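Local coordinates for putative uncharacterized protein (Staphylococcus aureus subsp. aureus Mu50, PDB 3FYM) that is of unknown function but is probably a membrane-anchored protein whose soluble N-terminal helix-turn-helix domain binds DNA, at residues Lys9-Arg12 and Glu13-Met17; Asn66-Ile69 and Gln70-Asp74. All coordinates share one frame; numbering follows the deposited sequence.

Contact 1. Residues Lys9-Arg12 and Glu13-Met17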
loop_
_atom_site.group_PDB
_atom_site.type_symbol
_atom_site.label_atom_id
_atom_site.label_comp_id
_atom_site.label_asym_id
_atom_site.label_seq_id
_atom_site.Cartn_x
_atom_site.Cartn_y
_atom_site.Cartn_z
ATOM N N LYS A 9 -5.425 -5.251 1.941
ATOM C CA LYS A 9 -6.053 -6.341 1.149
ATOM C C LYS A 9 -7.402 -6.708 1.726
ATOM O O LYS A 9 -8.346 -6.955 0.984
ATOM C CB LYS A 9 -5.127 -7.536 1.079
ATOM C CG LYS A 9 -5.627 -8.680 0.196
ATOM C CD LYS A 9 -4.659 -9.822 0.113
ATOM C CE LYS A 9 -5.091 -10.902 -0.852
ATOM N NZ LYS A 9 -4.030 -11.927 -0.964
ATOM N N GLY A 10 -7.500 -6.818 3.043
ATOM C CA GLY A 10 -8.730 -7.165 3.680
ATOM C C GLY A 10 -9.819 -6.189 3.296
ATOM O O GLY A 10 -10.976 -6.538 2.984
ATOM N N ARG A 11 -9.525 -4.883 3.363
ATOM C CA ARG A 11 -10.454 -3.871 2.982
ATOM C C ARG A 11 -10.845 -3.964 1.508
ATOM O O ARG A 11 -12.030 -3.866 1.171
ATOM C CB ARG A 11 -9.894 -2.488 3.287
ATOM C CG ARG A 11 -10.764 -1.328 2.849
ATOM C CD ARG A 11 -12.111 -1.284 3.522
ATOM N NE ARG A 11 -12.830 -0.082 3.024
ATOM C CZ ARG A 11 -14.058 0.292 3.359
ATOM N NH1 ARG A 11 -14.741 -0.472 4.212
ATOM N NH2 ARG A 11 -14.592 1.383 2.826
ATOM N N ARG A 12 -9.869 -4.161 0.639
ATOM C CA ARG A 12 -10.141 -4.337 -0.775
ATOM C C ARG A 12 -11.127 -5.496 -0.980
ATOM O O ARG A 12 -12.080 -5.370 -1.746
ATOM C CB ARG A 12 -8.849 -4.599 -1.549
ATOM C CG ARG A 12 -9.114 -4.801 -3.055
ATOM C CD ARG A 12 -7.832 -5.112 -3.796
ATOM N NE ARG A 12 -7.072 -6.267 -3.520
ATOM C CZ ARG A 12 -7.359 -7.539 -3.832
ATOM N NH1 ARG A 12 -6.451 -8.485 -3.563
ATOM N NH2 ARG A 12 -8.507 -7.826 -4.408
ATOM N N GLU A 13 -10.900 -6.593 -0.263
ATOM C CA GLU A 13 -11.734 -7.782 -0.447
ATOM C C GLU A 13 -13.121 -7.503 0.113
ATOM O O GLU A 13 -14.091 -7.919 -0.533
ATOM C CB GLU A 13 -11.063 -8.976 0.149
ATOM C CG GLU A 13 -9.812 -9.458 -0.557
ATOM C CD GLU A 13 -9.230 -10.696 0.076
ATOM O OE1 GLU A 13 -8.702 -10.574 1.195
ATOM O OE2 GLU A 13 -9.285 -11.740 -0.583
ATOM N N ARG A 14 -13.229 -6.840 1.248
ATOM C CA ARG A 14 -14.569 -6.472 1.787
ATOM C C ARG A 14 -15.345 -5.565 0.874
ATOM O O ARG A 14 -16.584 -5.685 0.843
ATOM C CB ARG A 14 -14.407 -5.750 3.120
ATOM C CG ARG A 14 -13.957 -6.769 4.160
ATOM C CD ARG A 14 -14.009 -6.135 5.526
ATOM N NE ARG A 14 -13.188 -4.967 5.795
ATOM C CZ ARG A 14 -11.900 -5.022 6.148
ATOM N NH1 ARG A 14 -11.362 -3.860 6.358
ATOM N NH2 ARG A 14 -11.231 -6.156 6.283
ATOM N N LEU A 15 -14.688 -4.747 0.075
ATOM C CA LEU A 15 -15.325 -3.886 -0.906
ATOM C C LEU A 15 -15.674 -4.678 -2.165
ATOM O O LEU A 15 -16.346 -4.099 -3.044
ATOM C CB LEU A 15 -14.430 -2.724 -1.277
ATOM C CG LEU A 15 -14.252 -1.653 -0.180
ATOM C CD1 LEU A 15 -13.092 -0.726 -0.545
ATOM C CD2 LEU A 15 -15.533 -0.911 0.041
ATOM N N GLY A 16 -15.210 -5.927 -2.289
ATOM C CA GLY A 16 -15.408 -6.689 -3.500
ATOM C C GLY A 16 -14.624 -6.128 -4.665
ATOM O O GLY A 16 -14.933 -6.394 -5.804
ATOM N N MET A 17 -13.566 -5.363 -4.408
ATOM C CA MET A 17 -12.770 -4.720 -5.421
ATOM C C MET A 17 -11.646 -5.634 -5.911
ATOM O O MET A 17 -10.901 -6.197 -5.161
ATOM C CB MET A 17 -12.205 -3.407 -4.859
ATOM C CG MET A 17 -11.457 -2.559 -5.880
ATOM S SD MET A 17 -10.681 -1.083 -5.212
ATOM C CE MET A 17 -12.166 -0.149 -4.778
HETATM O O HOH W 1 -13.552 -2.149 6.570
#
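The carbonyl O of Arg-12 takes two backbone N-H groups as helix 4-14 runs out: Met-17 N at 3.0 Å and, more weakly, Leu-15 N, whose better bond goes to Arg-11 O. The Arg-12 side chain returns the grip on Met-17. A trans first torsion (chi1 180°) sends the stem away from the backbone N, and a bend at chi3 brings the guanidinium round so that NH2 reaches Met-17 O at 3.0 Å, in both the guanidinium and the carbonyl plane. Arg-12 NE forms a salt bridge with Glu-37, and its side chain touches Leu-19 and Leu-22 of helix 19-26; arginine suits this buried place because a long apolar stem carries several donors. Arg-14 lies back along its own helix: its guanidinium is laid over the previous turn's backbone, NH2 3.3 Å from Gly-10 C and NH1 3.5 Å from Arg-11 CA. Gly-10, lacking a side chain, leaves room for this flat group. A water accepts from Arg-14 NH1 (2.8 Å) and Arg-11 NH1 (3.1 Å), joining two like charges without direct contact. Leu-15 lays CD2 over one face of the Arg-11 guanidinium, 3.7 Å from NH2, while Arg-11 NE bonds to Val-61 O. One turn along the same face, the Lys-9 stem crosses Glu-13 at a slant, CG 3.7 Å from OE1, but their charged ends stay apart. Gly-16, in a left-handed conformation (phi 68°) that glycine adopts readily, gives its N-H to Glu-13 O; with Met-17 N to Arg-12 O this makes the Schellman motif that turns the chain toward helix 19-26.

Contact 2. Residues Asn66-Ile69 and Gln70-Asp74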
loop_
_atom_site.group_PDB
_atom_site.type_symbol
_atom_site.label_atom_id
_atom_site.label_comp_id
_atom_site.label_asym_id
_atom_site.label_seq_id
_atom_site.Cartn_x
_atom_site.Cartn_y
_atom_site.Cartn_z
ATOM N N ASN A 66 -2.695 8.433 7.198
ATOM C CA ASN A 66 -1.672 8.740 8.176
ATOM C C ASN A 66 -1.733 7.812 9.392
ATOM O O ASN A 66 -0.705 7.375 9.890
ATOM C CB ASN A 66 -1.739 10.183 8.644
ATOM C CG ASN A 66 -1.303 11.182 7.612
ATOM O OD1 ASN A 66 -0.670 10.858 6.594
ATOM N ND2 ASN A 66 -1.613 12.430 7.896
ATOM N N GLN A 67 -2.942 7.540 9.866
ATOM C CA GLN A 67 -2.993 6.725 11.087
ATOM C C GLN A 67 -2.759 5.258 10.751
ATOM O O GLN A 67 -2.250 4.543 11.581
ATOM C CB GLN A 67 -4.156 6.962 12.000
ATOM C CG GLN A 67 -5.369 6.334 11.421
ATOM C CD GLN A 67 -6.721 6.729 12.059
ATOM O OE1 GLN A 67 -6.790 7.647 12.888
ATOM N NE2 GLN A 67 -7.806 6.157 11.624
ATOM N N LEU A 68 -3.075 4.775 9.520
ATOM C CA LEU A 68 -2.674 3.417 9.114
ATOM C C LEU A 68 -1.165 3.309 9.111
ATOM O O LEU A 68 -0.601 2.344 9.649
ATOM C CB LEU A 68 -3.240 3.134 7.721
ATOM C CG LEU A 68 -2.872 1.754 7.146
ATOM C CD1 LEU A 68 -3.640 0.645 7.876
ATOM C CD2 LEU A 68 -3.096 1.673 5.631
ATOM N N ILE A 69 -0.502 4.260 8.465
ATOM C CA ILE A 69 0.961 4.260 8.378
ATOM C C ILE A 69 1.574 4.284 9.778
ATOM O O ILE A 69 2.488 3.530 10.085
ATOM C CB ILE A 69 1.428 5.391 7.450
ATOM C CG1 ILE A 69 0.988 5.111 6.006
ATOM C CG2 ILE A 69 2.927 5.629 7.568
ATOM C CD1 ILE A 69 0.869 6.338 5.151
ATOM N N GLN A 70 1.040 5.161 10.642
ATOM C CA GLN A 70 1.531 5.258 12.016
ATOM C C GLN A 70 1.384 3.933 12.775
ATOM O O GLN A 70 2.253 3.550 13.515
ATOM C CB GLN A 70 0.726 6.372 12.713
ATOM C CG GLN A 70 1.075 6.589 14.134
ATOM C CD GLN A 70 0.240 7.716 14.708
ATOM O OE1 GLN A 70 0.667 8.820 15.151
ATOM N NE2 GLN A 70 -1.004 7.380 14.769
ATOM N N ALA A 71 0.272 3.237 12.572
ATOM C CA ALA A 71 0.028 1.977 13.284
ATOM C C ALA A 71 0.949 0.861 12.798
ATOM O O ALA A 71 1.053 -0.177 13.437
ATOM C CB ALA A 71 -1.428 1.555 13.090
ATOM N N HIS A 72 1.533 1.000 11.639
ATOM C CA HIS A 72 2.346 -0.011 11.028
ATOM C C HIS A 72 3.751 0.486 10.677
ATOM O O HIS A 72 4.427 -0.115 9.836
ATOM C CB HIS A 72 1.663 -0.555 9.751
ATOM C CG HIS A 72 0.362 -1.235 10.004
ATOM N ND1 HIS A 72 0.286 -2.558 10.388
ATOM C CD2 HIS A 72 -0.894 -0.766 9.993
ATOM C CE1 HIS A 72 -0.994 -2.864 10.566
ATOM N NE2 HIS A 72 -1.726 -1.808 10.341
ATOM N N GLN A 73 4.165 1.548 11.306
ATOM C CA GLN A 73 5.366 2.277 10.849
ATOM C C GLN A 73 6.594 1.402 10.879
ATOM O O GLN A 73 7.473 1.584 10.042
ATOM C CB GLN A 73 5.493 3.526 11.656
ATOM C CG GLN A 73 5.701 3.320 13.115
ATOM C CD GLN A 73 5.543 4.722 13.740
ATOM O OE1 GLN A 73 4.536 5.121 14.448
ATOM N NE2 GLN A 73 6.518 5.583 13.475
ATOM N N ASP A 74 6.719 0.457 11.826
ATOM C CA ASP A 74 7.923 -0.361 11.874
ATOM C C ASP A 74 8.018 -1.333 10.719
ATOM O O ASP A 74 9.104 -1.861 10.448
ATOM C CB ASP A 74 8.025 -1.133 13.188
ATOM C CG ASP A 74 8.046 -0.232 14.394
ATOM O OD1 ASP A 74 7.635 -0.701 15.461
ATOM O OD2 ASP A 74 8.540 0.919 14.266
HETATM O O HOH W 2 -2.270 5.014 14.286
#
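Leu-68 and His-72 form the close-packed side of this last helical turn. The methyl CD1 of Leu-68 lies 3.7 Å from His-72 CD2, and the same ring carbon comes within 3.1 Å of Leu-68 O, which sits at the ring edge, near its plane. With CG anti to its carbonyl carbon (chi1 -63°), the imidazole reaches back beside the preceding turn. Histidine fits here because its flat ring can pack beside that methyl while ND1 keeps a polar partner, Glu-75, which limits its rotation. Leucine suits the buried position, for it also meets Val-4 and Leu-8 of helix 4-14 and Ile-54 of helix 50-60. Ile-69 offers its branched side chain to helix 50-60 too, touching Ile-54 and Arg-55.

Regular bonds frame the helix, Gln-70 N to Asn-66 O at 2.9 Å and Ala-71 N to Gln-67 O at 3.0 Å. The solvent side is held more loosely, through water: Gln-70, extended beyond CG, donates from NE2 to a water at 2.7 Å, which in turn donates to Gln-67 O.

At the end the pattern slackens: His-72 N bonds to Ile-69 O from 65° out of the carbonyl plane, with a weak bond to Leu-68 O. Such a change from i-to-i-4 toward i-to-i-3 bonding is typical of a helix C-terminus, here that of helix 65-71, the last modelled helix of this helix-turn-helix protein.

In the fold
Both contacts mark the C-terminal end of a helix in one small all-helical domain: contact 1 closes helix 4-14, contact 2 closes helix 65-71. Their centres lie about 19 Å apart and their nearest atoms about 8 Å, without touching. They are tied indirectly, since His-72 of contact 2 touches Val-4, which begins the helix that contact 1 ends, and Leu-15 of contact 1 touches Val-61 in the loop leading to helix 65-71. The zinc ligands Glu-31 and His-35 are carried by another helix, 30-37; neither contact supplies a ligand to that metal.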